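Local coordinates for uncharacterized protein (Bacillus thuringiensis serovar kurstaki, PDB 4XE7), which is a bacterial actin-like ParM protein that probably forms cytoskeletal filaments which help to segregate plasmid DNA, at residues Val41-Pro46 against Ala90-Ala95; Leu73-Ile78 against His175-Leu180; Gly142-Ser147 against Glu185-Lys190. All coordinates share one frame; numbering follows the deposited sequence.

Overall arrangement
All three contacts join neighbouring strands of one mixed sheet and lie on the same side of the chain's centre. Contact 1 is mostly buried, with Ala45 over the Tyr92 ring and Ile42 against the Trp91 indole. Contact 2 continues from it through backbone bonds between strands 90-93 and 73-79, the contact centres about 10 Å apart; one face is apolar, the other mixed, partly exposed and more polar. Contact 3 follows through strands 173-179 and 188-200 and reaches the edge strand 145-154, where lysines and glutamates replace most of the apolar packing. The first two pairings are antiparallel and the third is parallel. Helix 123-140 supplies side chains against all three.

Contact 1 of 3, residues Val41-Pro46 against Ala90-Ala95; sequences VIAEAP and AWYVGA
Tyr92 and Ala43 form an antiparallel hydrogen-bonded pair, the Tyr92 N to Ala43 O bond being 2.7 Å and nearly straight, while Ala43 N returns a bond to Tyr92 O. Gly94 N reaches Val41 O at the far end; the positive phi of Gly94 suits glycine. Near the other end a water accepts from Ala90 N and donates to Ala45 O.

The aromatic packing divides between the two faces. Ala45 CB sits over the centre of the Tyr92 ring, 3.6 Å from the centroid and 4° off the normal, a CH-pi contact for which a methyl is small enough. Pro46 crosses the same tyrosine at about a right angle, its CD 3.2 Å from Tyr92 OH. Trp91 instead lies beside the Glu44 chain, with Glu44 CG 3.6 Å from Trp91 CZ3. Ile42 CD1 meets the same CZ3 obliquely, and Ile42 CG1, between its backbone N and carbonyl carbon (chi1 71°), touches it too. Trp91 NE1 is hydrogen-bonded to Ala86 O, and Ile128 of helix 123-140 packs on the indole.

The chemistry implies a pairing set by backbone bonds and filled by apolar contacts, with the buried indole nitrogen satisfied from elsewhere.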
loop_
_atom_site.group_PDB
_atom_site.type_symbol
_atom_site.label_atom_id
_atom_site.label_comp_id
_atom_site.label_asym_id
_atom_site.label_seq_id
_atom_site.Cartn_x
_atom_site.Cartn_y
_atom_site.Cartn_z
ATOM N N VAL A 41 12.628 -1.949 -6.927
ATOM C CA VAL A 41 14.014 -2.347 -6.887
ATOM C C VAL A 41 14.233 -3.388 -7.961
ATOM O O VAL A 41 13.530 -4.402 -7.994
ATOM C CB VAL A 41 14.407 -2.952 -5.535
ATOM C CG1 VAL A 41 15.873 -3.332 -5.557
ATOM C CG2 VAL A 41 14.121 -1.989 -4.396
ATOM N N ILE A 42 15.185 -3.141 -8.850
ATOM C CA ILE A 42 15.526 -4.139 -9.861
ATOM C C ILE A 42 17.033 -4.414 -9.877
ATOM O O ILE A 42 17.826 -3.624 -9.366
ATOM C CB ILE A 42 15.037 -3.698 -11.263
ATOM C CG1 ILE A 42 15.865 -2.528 -11.785
ATOM C CG2 ILE A 42 13.521 -3.357 -11.223
ATOM C CD1 ILE A 42 15.454 -2.059 -13.176
ATOM N N ALA A 43 17.413 -5.553 -10.444
ATOM C CA ALA A 43 18.821 -5.950 -10.555
ATOM C C ALA A 43 18.989 -6.862 -11.767
ATOM O O ALA A 43 18.175 -7.764 -11.972
ATOM C CB ALA A 43 19.301 -6.648 -9.264
ATOM N N GLU A 44 20.029 -6.627 -12.571
ATOM C CA GLU A 44 20.291 -7.456 -13.748
ATOM C C GLU A 44 20.472 -8.928 -13.343
ATOM O O GLU A 44 21.105 -9.229 -12.329
ATOM C CB GLU A 44 21.524 -6.944 -14.520
ATOM C CG GLU A 44 21.337 -5.563 -15.204
ATOM C CD GLU A 44 22.454 -5.219 -16.200
ATOM O OE1 GLU A 44 23.285 -6.099 -16.517
ATOM O OE2 GLU A 44 22.482 -4.072 -16.697
ATOM N N ALA A 45 19.903 -9.835 -14.132
ATOM C CA ALA A 45 19.848 -11.255 -13.772
ATOM C C ALA A 45 20.327 -12.144 -14.907
ATOM O O ALA A 45 20.276 -11.736 -16.070
ATOM C CB ALA A 45 18.413 -11.642 -13.368
ATOM N N PRO A 46 20.800 -13.364 -14.574
ATOM C CA PRO A 46 21.174 -14.362 -15.584
ATOM C C PRO A 46 19.987 -14.734 -16.468
ATOM O O PRO A 46 18.832 -14.637 -16.031
ATOM C CB PRO A 46 21.623 -15.576 -14.748
ATOM C CG PRO A 46 21.900 -15.056 -13.403
ATOM C CD PRO A 46 21.039 -13.853 -13.201
ATOM N N ALA A 90 17.281 -10.499 -18.483
ATOM C CA ALA A 90 16.381 -10.870 -17.420
ATOM C C ALA A 90 16.668 -10.019 -16.172
ATOM O O ALA A 90 17.744 -9.419 -16.052
ATOM C CB ALA A 90 16.510 -12.354 -17.114
ATOM N N TRP A 91 15.699 -9.976 -15.256
ATOM C CA TRP A 91 15.744 -9.092 -14.099
ATOM C C TRP A 91 15.311 -9.773 -12.812
ATOM O O TRP A 91 14.399 -10.599 -12.805
ATOM C CB TRP A 91 14.853 -7.856 -14.332
ATOM C CG TRP A 91 15.363 -7.001 -15.433
ATOM C CD1 TRP A 91 15.031 -7.087 -16.748
ATOM C CD2 TRP A 91 16.345 -5.967 -15.330
ATOM N NE1 TRP A 91 15.746 -6.173 -17.479
ATOM C CE2 TRP A 91 16.560 -5.463 -16.629
ATOM C CE3 TRP A 91 17.071 -5.414 -14.267
ATOM C CZ2 TRP A 91 17.455 -4.425 -16.897
ATOM C CZ3 TRP A 91 17.972 -4.385 -14.532
ATOM C CH2 TRP A 91 18.152 -3.901 -15.838
ATOM N N TYR A 92 15.985 -9.407 -11.726
ATOM C CA TYR A 92 15.507 -9.650 -10.386
ATOM C C TYR A 92 14.657 -8.454 -10.013
ATOM O O TYR A 92 15.059 -7.314 -10.261
ATOM C CB TYR A 92 16.672 -9.811 -9.406
ATOM C CG TYR A 92 17.525 -11.034 -9.643
ATOM C CD1 TYR A 92 16.947 -12.258 -9.939
ATOM C CD2 TYR A 92 18.913 -10.963 -9.560
ATOM C CE1 TYR A 92 17.719 -13.371 -10.143
ATOM C CE2 TYR A 92 19.693 -12.072 -9.764
ATOM C CZ TYR A 92 19.090 -13.277 -10.051
ATOM O OH TYR A 92 19.851 -14.400 -10.255
ATOM N N VAL A 93 13.486 -8.698 -9.434
ATOM C CA VAL A 93 12.548 -7.611 -9.161
ATOM C C VAL A 93 12.013 -7.675 -7.741
ATOM O O VAL A 93 11.640 -8.742 -7.272
ATOM C CB VAL A 93 11.347 -7.642 -10.142
ATOM C CG1 VAL A 93 10.507 -6.359 -10.022
ATOM C CG2 VAL A 93 11.819 -7.824 -11.566
ATOM N N GLY A 94 11.946 -6.532 -7.065
ATOM C CA GLY A 94 11.307 -6.464 -5.765
ATOM C C GLY A 94 12.155 -7.008 -4.637
ATOM O O GLY A 94 13.367 -6.763 -4.587
ATOM N N ALA A 95 11.525 -7.760 -3.733
ATOM C CA ALA A 95 12.216 -8.294 -2.561
ATOM C C ALA A 95 13.511 -9.013 -2.940
ATOM O O ALA A 95 14.558 -8.762 -2.352
ATOM C CB ALA A 95 11.295 -9.235 -1.779
HETATM O O HOH W 1 19.668 -12.126 -18.617
#

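Contact 2 of 3, residues Leu73-Ile78 against His175-Leu180; sequences LHVRII and HTVEFL
Leu180 lies over one face of the His74 imidazole, its CB 3.9 Å from the ring centroid and 10° off the normal. Leu180 CD1 reaches His74 NE2 at 3.7 Å, so CB and the CD1 methyl both touch the ring. The backbones hold this pair as well: Leu180 N donates to His74 O over 2.8 Å.

Farther along, Arg76 and Glu178 exchange two backbone bonds, and Ile78 and Thr176 do the same. Thr176 OG1 occupies the position between its backbone N and carbonyl carbon (chi1 69°), 3.2 Å from Ile78 CB. A water joins this hydroxyl to Arg76 O, to which it donates at 2.8 Å; a short polar side chain suits this partly exposed face, which is mixed in character but more polar than the other.

The face of Val75, Ile77, Val177 and Phe179 is apolar. Val177 CG1 stands 4.0 Å from both Val75 CB and Ile77 CG1, and Val75 CG1 touches Phe179 CD2 at 3.8 Å. Leu73 CD2 approaches the Phe179 ring at its edge. Beta-branched valines and isoleucine suit the extended backbone and give this buried face compact packing.

In the second shell, His74 NE2 is hydrogen-bonded to Pro46 O, and Tyr92 also meets the imidazole, which together help to fix its rotation. Ala135 and Thr132 of helix 123-140 pack against the apolar face, while Arg76 NE is hydrogen-bonded to Arg87 O. The paired backbone bonds, between strands running at 153°, make this an antiparallel part of the mixed sheet, and its helix-covered apolar face is consistent with the actin-like fold.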
loop_
_atom_site.group_PDB
_atom_site.type_symbol
_atom_site.label_atom_id
_atom_site.label_comp_id
_atom_site.label_asym_id
_atom_site.label_seq_id
_atom_site.Cartn_x
_atom_site.Cartn_y
_atom_site.Cartn_z
ATOM N N LEU A 73 11.093 -12.945 -7.629
ATOM C CA LEU A 73 10.742 -12.507 -8.972
ATOM C C LEU A 73 11.980 -12.407 -9.843
ATOM O O LEU A 73 12.814 -11.512 -9.673
ATOM C CB LEU A 73 10.002 -11.159 -8.939
ATOM C CG LEU A 73 8.656 -11.209 -8.219
ATOM C CD1 LEU A 73 8.120 -9.819 -7.993
ATOM C CD2 LEU A 73 7.646 -12.068 -8.992
ATOM N N HIS A 74 12.081 -13.343 -10.777
ATOM C CA HIS A 74 13.194 -13.407 -11.708
ATOM C C HIS A 74 12.575 -13.543 -13.083
ATOM O O HIS A 74 12.125 -14.620 -13.456
ATOM C CB HIS A 74 14.122 -14.578 -11.373
ATOM C CG HIS A 74 15.220 -14.793 -12.366
ATOM N ND1 HIS A 74 15.942 -15.968 -12.428
ATOM C CD2 HIS A 74 15.722 -13.992 -13.335
ATOM C CE1 HIS A 74 16.840 -15.878 -13.393
ATOM N NE2 HIS A 74 16.727 -14.692 -13.961
ATOM N N VAL A 75 12.508 -12.438 -13.818
ATOM C CA VAL A 75 11.685 -12.411 -15.024
ATOM C C VAL A 75 12.410 -11.935 -16.266
ATOM O O VAL A 75 13.414 -11.219 -16.191
ATOM C CB VAL A 75 10.443 -11.521 -14.814
ATOM C CG1 VAL A 75 9.593 -12.087 -13.693
ATOM C CG2 VAL A 75 10.863 -10.085 -14.490
ATOM N N ARG A 76 11.898 -12.365 -17.414
ATOM C CA ARG A 76 12.281 -11.796 -18.691
ATOM C C ARG A 76 11.108 -10.988 -19.240
ATOM O O ARG A 76 10.018 -11.528 -19.444
ATOM C CB ARG A 76 12.683 -12.893 -19.678
ATOM C CG ARG A 76 12.986 -12.381 -21.053
ATOM C CD ARG A 76 14.320 -11.663 -21.075
ATOM N NE ARG A 76 14.597 -11.100 -22.391
ATOM C CZ ARG A 76 15.113 -11.788 -23.405
ATOM N NH1 ARG A 76 15.415 -13.069 -23.261
ATOM N NH2 ARG A 76 15.325 -11.193 -24.562
ATOM N N ILE A 77 11.326 -9.700 -19.470
ATOM C CA ILE A 77 10.260 -8.828 -19.960
ATOM C C ILE A 77 10.572 -8.277 -21.346
ATOM O O ILE A 77 11.532 -7.519 -21.536
ATOM C CB ILE A 77 10.006 -7.667 -19.001
ATOM C CG1 ILE A 77 9.533 -8.221 -17.658
ATOM C CG2 ILE A 77 8.981 -6.680 -19.597
ATOM C CD1 ILE A 77 9.336 -7.173 -16.570
ATOM N N ILE A 78 9.745 -8.676 -22.308
ATOM C CA ILE A 78 9.806 -8.188 -23.686
ATOM C C ILE A 78 8.760 -7.108 -23.947
ATOM O O ILE A 78 7.568 -7.399 -24.003
ATOM C CB ILE A 78 9.579 -9.333 -24.690
ATOM C CG1 ILE A 78 10.405 -10.558 -24.291
ATOM C CG2 ILE A 78 9.892 -8.876 -26.114
ATOM C CD1 ILE A 78 11.881 -10.315 -24.327
ATOM N N HIS A 175 3.238 -6.802 -24.496
ATOM C CA HIS A 175 4.347 -7.038 -23.575
ATOM C C HIS A 175 4.300 -8.471 -23.064
ATOM O O HIS A 175 3.237 -8.954 -22.672
ATOM C CB HIS A 175 4.291 -6.071 -22.386
ATOM C CG HIS A 175 3.811 -4.701 -22.744
ATOM N ND1 HIS A 175 4.681 -3.665 -23.043
ATOM C CD2 HIS A 175 2.572 -4.191 -22.857
ATOM C CE1 HIS A 175 3.985 -2.586 -23.323
ATOM N NE2 HIS A 175 2.697 -2.867 -23.223
ATOM N N THR A 176 5.433 -9.162 -23.054
ATOM C CA THR A 176 5.460 -10.471 -22.421
ATOM C C THR A 176 6.329 -10.467 -21.175
ATOM O O THR A 176 7.392 -9.838 -21.132
ATOM C CB THR A 176 5.971 -11.566 -23.377
ATOM O OG1 THR A 176 7.364 -11.359 -23.633
ATOM C CG2 THR A 176 5.182 -11.532 -24.682
ATOM N N VAL A 177 5.857 -11.174 -20.160
ATOM C CA VAL A 177 6.621 -11.402 -18.948
ATOM C C VAL A 177 6.795 -12.897 -18.745
ATOM O O VAL A 177 5.816 -13.631 -18.588
ATOM C CB VAL A 177 5.926 -10.806 -17.702
ATOM C CG1 VAL A 177 6.815 -10.984 -16.484
ATOM C CG2 VAL A 177 5.572 -9.326 -17.923
ATOM N N GLU A 178 8.037 -13.357 -18.753
ATOM C CA GLU A 178 8.299 -14.772 -18.542
ATOM C C GLU A 178 8.951 -14.987 -17.189
ATOM O O GLU A 178 9.984 -14.391 -16.888
ATOM C CB GLU A 178 9.185 -15.339 -19.650
ATOM C CG GLU A 178 9.484 -16.814 -19.455
ATOM C CD GLU A 178 10.455 -17.366 -20.476
ATOM O OE1 GLU A 178 10.824 -16.636 -21.425
ATOM O OE2 GLU A 178 10.861 -18.533 -20.312
ATOM N N PHE A 179 8.328 -15.819 -16.365
ATOM C CA PHE A 179 8.877 -16.130 -15.055
ATOM C C PHE A 179 9.954 -17.222 -15.197
ATOM O O PHE A 179 9.703 -18.284 -15.764
ATOM C CB PHE A 179 7.772 -16.584 -14.088
ATOM C CG PHE A 179 6.746 -15.513 -13.756
ATOM C CD1 PHE A 179 5.550 -15.431 -14.461
ATOM C CD2 PHE A 179 6.968 -14.611 -12.722
ATOM C CE1 PHE A 179 4.593 -14.462 -14.144
ATOM C CE2 PHE A 179 6.016 -13.642 -12.394
ATOM C CZ PHE A 179 4.823 -13.570 -13.107
ATOM N N LEU A 180 11.151 -16.946 -14.691
ATOM C CA LEU A 180 12.284 -17.852 -14.846
ATOM C C LEU A 180 12.547 -18.639 -13.553
ATOM O O LEU A 180 13.362 -19.564 -13.524
ATOM C CB LEU A 180 13.529 -17.063 -15.258
ATOM C CG LEU A 180 13.402 -16.360 -16.612
ATOM C CD1 LEU A 180 14.589 -15.457 -16.869
ATOM C CD2 LEU A 180 13.272 -17.385 -17.718
HETATM O O HOH W 2 9.004 -12.425 -21.850
#

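Contact 3 of 3, residues Gly142-Ser147 against Glu185-Lys190; sequences GKEEVS and EGKKIK
Glu144 O accepts the hydrogen bond of Lys190 N over 2.8 Å, at an almost straight N-H...O angle of 177°, with the donor tilted from the carbonyl plane. Ile189 CA directs a weaker C-H contact to the same oxygen. Two residues after Glu144, Val146 N donates to Lys190 O at 2.9 Å, so both the N and the O of Lys190 are bonded across to the residues flanking Glu145. This is the parallel bridge pattern, with Glu145 opposite Lys190.

The two bridge side chains run side by side in the same direction. Glu145 OE1 lies 3.7 Å from Lys190 CD and equally far from NZ, giving a long salt bridge laid along the aliphatic chain. Lys190 CG is anti to the backbone N (chi1 179°), and the chain stays extended beyond it, suiting a place where its methylenes pack on Glu145 and its ammonium also makes a weak, long ion pair with Glu174.

Strand 145-154 forms an edge of the mixed sheet within the chain and enters it just after helix 123-140. That helix ends in a Schellman motif with Gly142 as its C-prime residue, Lys143 N bonding to Ala138 O and Gly142 N to Ala139 O.

Near this turn, Glu144 and Lys187 cross at about a right angle, and Glu144 OE1 forms a salt bridge of 3.6 Å with Lys187 NZ. Lys187 CG is just as close to that oxygen. On the opposite side of the sheet from the Glu145-Lys190 pair, the branched side chains of Val146 and Ile189 meet loosely, CG2 to CG2 at 4.3 Å, both buried against Ala138 of helix 123-140.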
loop_
_atom_site.group_PDB
_atom_site.type_symbol
_atom_site.label_atom_id
_atom_site.label_comp_id
_atom_site.label_asym_id
_atom_site.label_seq_id
_atom_site.Cartn_x
_atom_site.Cartn_y
_atom_site.Cartn_z
ATOM N N GLY A 142 -5.076 -17.207 -13.137
ATOM C CA GLY A 142 -4.977 -18.303 -14.078
ATOM C C GLY A 142 -5.117 -17.965 -15.547
ATOM O O GLY A 142 -5.667 -18.756 -16.312
ATOM N N LYS A 143 -4.614 -16.806 -15.954
ATOM C CA LYS A 143 -4.750 -16.369 -17.339
ATOM C C LYS A 143 -3.406 -15.988 -17.942
ATOM O O LYS A 143 -2.706 -15.109 -17.420
ATOM C CB LYS A 143 -5.698 -15.169 -17.444
ATOM C CG LYS A 143 -7.147 -15.398 -16.983
ATOM C CD LYS A 143 -7.879 -14.043 -17.030
ATOM C CE LYS A 143 -9.224 -14.069 -16.299
ATOM N NZ LYS A 143 -10.248 -14.817 -17.078
ATOM N N GLU A 144 -3.057 -16.621 -19.058
ATOM C CA GLU A 144 -1.750 -16.398 -19.661
ATOM C C GLU A 144 -1.799 -15.364 -20.783
ATOM O O GLU A 144 -0.762 -14.931 -21.280
ATOM C CB GLU A 144 -1.174 -17.723 -20.170
ATOM C CG GLU A 144 -0.213 -18.369 -19.187
ATOM C CD GLU A 144 0.179 -19.783 -19.575
ATOM O OE1 GLU A 144 0.726 -20.506 -18.710
ATOM O OE2 GLU A 144 -0.058 -20.169 -20.739
ATOM N N GLU A 145 -3.003 -14.971 -21.182
ATOM C CA GLU A 145 -3.188 -13.846 -22.096
ATOM C C GLU A 145 -4.179 -12.909 -21.458
ATOM O O GLU A 145 -5.286 -13.317 -21.126
ATOM C CB GLU A 145 -3.716 -14.274 -23.472
ATOM C CG GLU A 145 -2.729 -14.977 -24.380
ATOM C CD GLU A 145 -3.282 -15.173 -25.786
ATOM O OE1 GLU A 145 -2.494 -15.106 -26.750
ATOM O OE2 GLU A 145 -4.505 -15.395 -25.930
ATOM N N VAL A 146 -3.790 -11.656 -21.280
ATOM C CA VAL A 146 -4.721 -10.680 -20.749
ATOM C C VAL A 146 -4.670 -9.381 -21.517
ATOM O O VAL A 146 -3.596 -8.849 -21.826
ATOM C CB VAL A 146 -4.466 -10.383 -19.258
ATOM C CG1 VAL A 146 -4.913 -11.570 -18.397
ATOM C CG2 VAL A 146 -2.998 -10.056 -19.016
ATOM N N SER A 147 -5.851 -8.888 -21.852
ATOM C CA SER A 147 -6.007 -7.494 -22.204
ATOM C C SER A 147 -6.049 -6.711 -20.895
ATOM O O SER A 147 -6.786 -7.076 -19.984
ATOM C CB SER A 147 -7.275 -7.273 -23.020
ATOM O OG SER A 147 -7.546 -5.895 -23.133
ATOM N N GLU A 185 7.288 -20.299 -12.306
ATOM C CA GLU A 185 8.381 -20.655 -13.214
ATOM C C GLU A 185 7.883 -21.383 -14.456
ATOM O O GLU A 185 7.123 -22.338 -14.357
ATOM C CB GLU A 185 9.425 -21.519 -12.506
ATOM C CG GLU A 185 10.463 -22.097 -13.473
ATOM C CD GLU A 185 11.542 -22.910 -12.781
ATOM O OE1 GLU A 185 11.445 -23.104 -11.548
ATOM O OE2 GLU A 185 12.485 -23.355 -13.476
ATOM N N GLY A 186 8.292 -20.900 -15.627
ATOM C CA GLY A 186 7.911 -21.517 -16.880
ATOM C C GLY A 186 6.747 -20.813 -17.528
ATOM O O GLY A 186 6.524 -20.952 -18.723
ATOM N N LYS A 187 5.999 -20.047 -16.744
ATOM C CA LYS A 187 4.843 -19.340 -17.284
ATOM C C LYS A 187 5.242 -18.063 -17.992
ATOM O O LYS A 187 6.091 -17.310 -17.515
ATOM C CB LYS A 187 3.834 -19.026 -16.176
ATOM C CG LYS A 187 2.923 -20.200 -15.829
ATOM C CD LYS A 187 1.925 -19.830 -14.745
ATOM C CE LYS A 187 1.157 -21.052 -14.268
ATOM N NZ LYS A 187 0.324 -21.640 -15.348
ATOM N N LYS A 188 4.610 -17.825 -19.133
ATOM C CA LYS A 188 4.819 -16.615 -19.907
ATOM C C LYS A 188 3.493 -15.878 -20.074
ATOM O O LYS A 188 2.566 -16.410 -20.666
ATOM C CB LYS A 188 5.418 -16.965 -21.270
ATOM C CG LYS A 188 5.832 -15.780 -22.104
ATOM C CD LYS A 188 6.909 -16.183 -23.107
ATOM C CE LYS A 188 7.204 -15.066 -24.090
ATOM N NZ LYS A 188 8.264 -15.448 -25.068
ATOM N N ILE A 189 3.393 -14.662 -19.551
ATOM C CA ILE A 189 2.129 -13.934 -19.638
ATOM C C ILE A 189 2.165 -12.897 -20.760
ATOM O O ILE A 189 3.070 -12.069 -20.839
ATOM C CB ILE A 189 1.768 -13.257 -18.286
ATOM C CG1 ILE A 189 1.171 -14.285 -17.311
ATOM C CG2 ILE A 189 0.669 -12.241 -18.486
ATOM C CD1 ILE A 189 2.132 -15.246 -16.698
ATOM N N LYS A 190 1.176 -12.954 -21.637
ATOM C CA LYS A 190 1.076 -12.003 -22.724
ATOM C C LYS A 190 0.101 -10.881 -22.376
ATOM O O LYS A 190 -1.092 -11.116 -22.172
ATOM C CB LYS A 190 0.650 -12.720 -24.005
ATOM C CG LYS A 190 0.491 -11.827 -25.205
ATOM C CD LYS A 190 0.249 -12.662 -26.452
ATOM C CE LYS A 190 -0.392 -11.846 -27.560
ATOM N NZ LYS A 190 -0.541 -12.657 -28.800
#